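PDB 3QIT: polyketide synthase from Lyngbya majuscula 19L, which forms the terminal alkene of curacin A as a decarboxylating thioesterase, probably by thioester hydrolysis followed by loss of carbon dioxide and sulfate. Local coordinates for residues I35-L47 against E179-Q191. Residues are numbered along the deposited sequence; the frame is centred on the assembly and turned at random.
Sequences ILEQGLAWQEVAL and EEFSYILAQRITQ
The Q38 amide reaches the C-terminal end of helix 179-188, held at both oxygen and nitrogen. Q38 OE1 takes a hydrogen bond from R188 NH1 at 2.9 Å, on a lone pair and in the guanidinium plane, while Q38 NE2 gives a longer one, 3.2 Å, to L185 O from above that carbonyl's plane. Q38 CG sits between backbone N and carbonyl carbon (chi1 53°), and the extended chain runs antiparallel to the R188 side chain, amide and guanidinium nearly coplanar. I189 CG2 lies 3.5 Å from Q38 OE1, walling in the amide. Buried R188 also salt-bridges D60 and E6, so the glutamine adds a neutral acceptor to an arginine already paired with two acids. Shortening Q38 to an alanine is likely to leave L185 O without this side-chain donor, R188 NH1 without its amide acceptor, and a gap beside I189. Next to these bonds, L40 packs tightly: its CD2 meets I184 CG2 at 3.6 Å and rests against R188 CD, while L185 CD2 approaches its CG. F181 turns its ring edge to L40 O, CZ 3.5 Å from that oxygen, and L185 CD1 covers one ring face. The contact thins toward partly exposed Q43 and E44, where aliphatic carbons alone graze the ring, E44 CG 3.8 Å from F181 CE2; Q43 OE1 bonds W21 instead. Helix 179-188, part of the insertion between strands 120-126 and 234-239, docks on the loop and 3-10 turn after strand 28-32 and the start of helix 43-51; alpha/beta hydrolases, thioesterases among them, commonly carry their lid at this point.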
# COMPACT_ATOMS: atom_id res chain seq x y z
N ILE B 35 15.17 8.55 -1.44
CA ILE B 35 14.01 9.10 -2.13
C ILE B 35 14.44 10.15 -3.16
O ILE B 35 15.34 10.96 -2.92
CB ILE B 35 12.98 9.69 -1.10
CG1 ILE B 35 11.61 9.88 -1.73
CG2 ILE B 35 13.47 11.00 -0.48
CD1 ILE B 35 10.90 8.61 -2.00
N LEU B 36 13.74 10.12 -4.29
CA LEU B 36 13.96 11.00 -5.45
C LEU B 36 15.24 10.72 -6.22
O LEU B 36 15.41 11.27 -7.30
CB LEU B 36 13.88 12.49 -5.07
CG LEU B 36 12.62 12.88 -4.36
CD1 LEU B 36 12.62 14.39 -4.19
CD2 LEU B 36 11.38 12.40 -5.11
N GLU B 37 16.10 9.85 -5.71
CA GLU B 37 17.34 9.54 -6.47
C GLU B 37 17.17 8.38 -7.46
O GLU B 37 16.08 8.16 -7.97
CB GLU B 37 18.53 9.38 -5.52
CG GLU B 37 18.85 10.72 -4.84
CD GLU B 37 20.17 10.74 -4.11
OE1 GLU B 37 21.23 10.81 -4.77
OE2 GLU B 37 20.14 10.69 -2.86
N GLN B 38 18.26 7.67 -7.79
CA GLN B 38 18.20 6.66 -8.85
C GLN B 38 19.44 5.79 -8.71
O GLN B 38 20.38 6.17 -8.02
CB GLN B 38 18.22 7.35 -10.24
CG GLN B 38 19.38 8.32 -10.43
CD GLN B 38 19.41 8.93 -11.81
OE1 GLN B 38 19.26 8.24 -12.82
NE2 GLN B 38 19.58 10.25 -11.87
N GLY B 39 19.42 4.64 -9.35
CA GLY B 39 20.56 3.70 -9.20
C GLY B 39 21.88 4.29 -9.66
O GLY B 39 22.93 4.04 -9.06
N LEU B 40 21.81 5.13 -10.70
CA LEU B 40 23.00 5.79 -11.23
C LEU B 40 23.70 6.69 -10.20
O LEU B 40 24.89 6.91 -10.31
CB LEU B 40 22.66 6.56 -12.51
CG LEU B 40 23.74 7.43 -13.15
CD1 LEU B 40 24.91 6.62 -13.64
CD2 LEU B 40 23.16 8.24 -14.28
N ALA B 41 22.99 7.13 -9.15
CA ALA B 41 23.60 7.99 -8.13
C ALA B 41 24.73 7.28 -7.38
O ALA B 41 25.53 7.92 -6.71
CB ALA B 41 22.51 8.50 -7.12
N TRP B 42 24.78 5.95 -7.49
CA TRP B 42 25.83 5.15 -6.84
C TRP B 42 27.09 5.06 -7.65
O TRP B 42 28.05 4.43 -7.20
CB TRP B 42 25.32 3.72 -6.58
CG TRP B 42 24.34 3.64 -5.43
CD1 TRP B 42 22.98 3.51 -5.52
CD2 TRP B 42 24.65 3.76 -4.03
NE1 TRP B 42 22.43 3.50 -4.25
CE2 TRP B 42 23.44 3.66 -3.32
CE3 TRP B 42 25.85 3.93 -3.31
CZ2 TRP B 42 23.37 3.70 -1.91
CZ3 TRP B 42 25.79 3.97 -1.91
CH2 TRP B 42 24.56 3.87 -1.23
N GLN B 43 27.13 5.68 -8.83
CA GLN B 43 28.25 5.42 -9.76
C GLN B 43 29.64 5.69 -9.18
O GLN B 43 30.59 4.93 -9.42
CB GLN B 43 28.07 6.22 -11.05
CG GLN B 43 29.22 6.00 -12.04
CD GLN B 43 28.78 6.16 -13.47
OE1 GLN B 43 28.27 5.23 -14.07
NE2 GLN B 43 29.01 7.33 -14.03
N GLU B 44 29.78 6.79 -8.45
CA GLU B 44 31.08 7.15 -7.89
C GLU B 44 31.58 6.17 -6.83
O GLU B 44 32.79 6.00 -6.68
CB GLU B 44 31.09 8.60 -7.41
CG GLU B 44 31.13 9.62 -8.58
CD GLU B 44 32.37 9.44 -9.48
OE1 GLU B 44 33.52 9.50 -8.96
OE2 GLU B 44 32.21 9.21 -10.70
N VAL B 45 30.66 5.54 -6.10
CA VAL B 45 30.99 4.40 -5.24
C VAL B 45 31.25 3.11 -6.04
O VAL B 45 32.15 2.32 -5.71
CB VAL B 45 29.87 4.16 -4.19
CG1 VAL B 45 30.19 2.95 -3.30
CG2 VAL B 45 29.64 5.44 -3.34
N ALA B 46 30.44 2.88 -7.08
CA ALA B 46 30.45 1.63 -7.81
C ALA B 46 31.75 1.44 -8.62
O ALA B 46 32.27 0.32 -8.69
CB ALA B 46 29.24 1.55 -8.72
N LEU B 47 32.25 2.52 -9.23
CA LEU B 47 33.43 2.37 -10.11
C LEU B 47 34.63 1.73 -9.38
O LEU B 47 35.15 0.72 -9.86
CB LEU B 47 33.80 3.69 -10.84
CG LEU B 47 32.70 4.16 -11.81
CD1 LEU B 47 32.98 5.54 -12.41
CD2 LEU B 47 32.49 3.14 -12.91
N GLU B 179 30.25 19.04 -12.06
CA GLU B 179 29.42 19.44 -13.18
C GLU B 179 29.12 18.21 -14.05
O GLU B 179 27.98 18.01 -14.48
CB GLU B 179 30.11 20.55 -14.00
CG GLU B 179 29.24 21.16 -15.11
CD GLU B 179 29.11 20.27 -16.35
OE1 GLU B 179 30.09 19.59 -16.72
OE2 GLU B 179 28.01 20.26 -16.96
N GLU B 180 30.14 17.38 -14.29
CA GLU B 180 29.99 16.21 -15.16
C GLU B 180 28.97 15.19 -14.65
O GLU B 180 28.15 14.69 -15.42
CB GLU B 180 31.34 15.50 -15.40
CG GLU B 180 32.41 16.36 -16.12
CD GLU B 180 33.33 17.15 -15.17
OE1 GLU B 180 32.85 17.76 -14.19
OE2 GLU B 180 34.56 17.18 -15.43
N PHE B 181 29.05 14.86 -13.36
CA PHE B 181 28.19 13.83 -12.78
C PHE B 181 26.78 14.39 -12.64
O PHE B 181 25.81 13.69 -12.92
CB PHE B 181 28.75 13.33 -11.44
CG PHE B 181 28.09 12.06 -10.92
CD1 PHE B 181 27.51 11.12 -11.79
CD2 PHE B 181 28.09 11.78 -9.56
CE1 PHE B 181 26.90 9.95 -11.30
CE2 PHE B 181 27.50 10.62 -9.06
CZ PHE B 181 26.90 9.71 -9.93
N SER B 182 26.67 15.67 -12.29
CA SER B 182 25.34 16.30 -12.21
C SER B 182 24.64 16.21 -13.57
O SER B 182 23.42 15.94 -13.67
CB SER B 182 25.44 17.75 -11.69
OG SER B 182 25.91 18.62 -12.70
N TYR B 183 25.40 16.41 -14.63
CA TYR B 183 24.85 16.31 -15.97
C TYR B 183 24.44 14.88 -16.33
O TYR B 183 23.35 14.66 -16.84
CB TYR B 183 25.86 16.85 -16.99
CG TYR B 183 25.24 16.93 -18.35
CD1 TYR B 183 24.52 18.07 -18.74
CD2 TYR B 183 25.28 15.84 -19.21
CE1 TYR B 183 23.91 18.14 -19.99
CE2 TYR B 183 24.68 15.89 -20.46
CZ TYR B 183 24.00 17.04 -20.84
OH TYR B 183 23.42 17.06 -22.08
N ILE B 184 25.30 13.91 -16.06
CA ILE B 184 25.01 12.50 -16.28
C ILE B 184 23.68 12.06 -15.58
O ILE B 184 22.82 11.35 -16.16
CB ILE B 184 26.27 11.68 -15.84
CG1 ILE B 184 27.34 11.82 -16.95
CG2 ILE B 184 25.93 10.23 -15.53
CD1 ILE B 184 28.75 11.44 -16.51
N LEU B 185 23.51 12.50 -14.34
CA LEU B 185 22.30 12.18 -13.55
C LEU B 185 21.05 12.81 -14.18
O LEU B 185 20.07 12.13 -14.43
CB LEU B 185 22.47 12.67 -12.13
CG LEU B 185 23.48 11.85 -11.32
CD1 LEU B 185 23.87 12.64 -10.06
CD2 LEU B 185 22.90 10.51 -10.96
N ALA B 186 21.14 14.10 -14.52
CA ALA B 186 20.00 14.82 -15.12
C ALA B 186 19.60 14.25 -16.49
O ALA B 186 18.42 14.15 -16.80
CB ALA B 186 20.30 16.32 -15.23
N GLN B 187 20.60 13.93 -17.32
CA GLN B 187 20.44 13.24 -18.59
C GLN B 187 19.56 12.01 -18.47
O GLN B 187 18.66 11.80 -19.28
CB GLN B 187 21.87 12.84 -19.06
CG GLN B 187 22.05 12.07 -20.35
CD GLN B 187 23.57 11.89 -20.66
OE1 GLN B 187 24.28 11.17 -19.96
NE2 GLN B 187 24.05 12.54 -21.71
N ARG B 188 19.77 11.24 -17.41
CA ARG B 188 19.03 10.00 -17.24
C ARG B 188 17.57 10.22 -16.83
O ARG B 188 16.69 9.43 -17.18
CB ARG B 188 19.75 9.08 -16.25
CG ARG B 188 19.15 7.69 -16.19
CD ARG B 188 20.15 6.69 -15.64
NE ARG B 188 19.59 5.33 -15.63
CZ ARG B 188 18.94 4.76 -14.61
NH1 ARG B 188 18.71 5.43 -13.49
NH2 ARG B 188 18.50 3.50 -14.73
N ILE B 189 17.32 11.29 -16.08
CA ILE B 189 16.00 11.50 -15.48
C ILE B 189 15.30 12.76 -15.95
O ILE B 189 14.51 13.34 -15.22
CB ILE B 189 16.03 11.44 -13.94
CG1 ILE B 189 17.04 12.45 -13.33
CG2 ILE B 189 16.27 9.97 -13.49
CD1 ILE B 189 16.79 12.68 -11.81
N THR B 190 15.55 13.14 -17.20
CA THR B 190 14.74 14.20 -17.82
C THR B 190 14.13 13.71 -19.14
O THR B 190 14.65 12.77 -19.77
CB THR B 190 15.51 15.49 -18.06
OG1 THR B 190 16.76 15.20 -18.71
CG2 THR B 190 15.78 16.21 -16.73
N GLN B 191 13.05 14.37 -19.56
CA GLN B 191 12.39 14.03 -20.81
C GLN B 191 11.71 15.28 -21.33
O GLN B 191 11.33 16.16 -20.51
CB GLN B 191 11.36 12.91 -20.60
CG GLN B 191 10.12 13.37 -19.80
CD GLN B 191 9.16 12.25 -19.41
OE1 GLN B 191 8.10 12.52 -18.84
NE2 GLN B 191 9.52 11.00 -19.67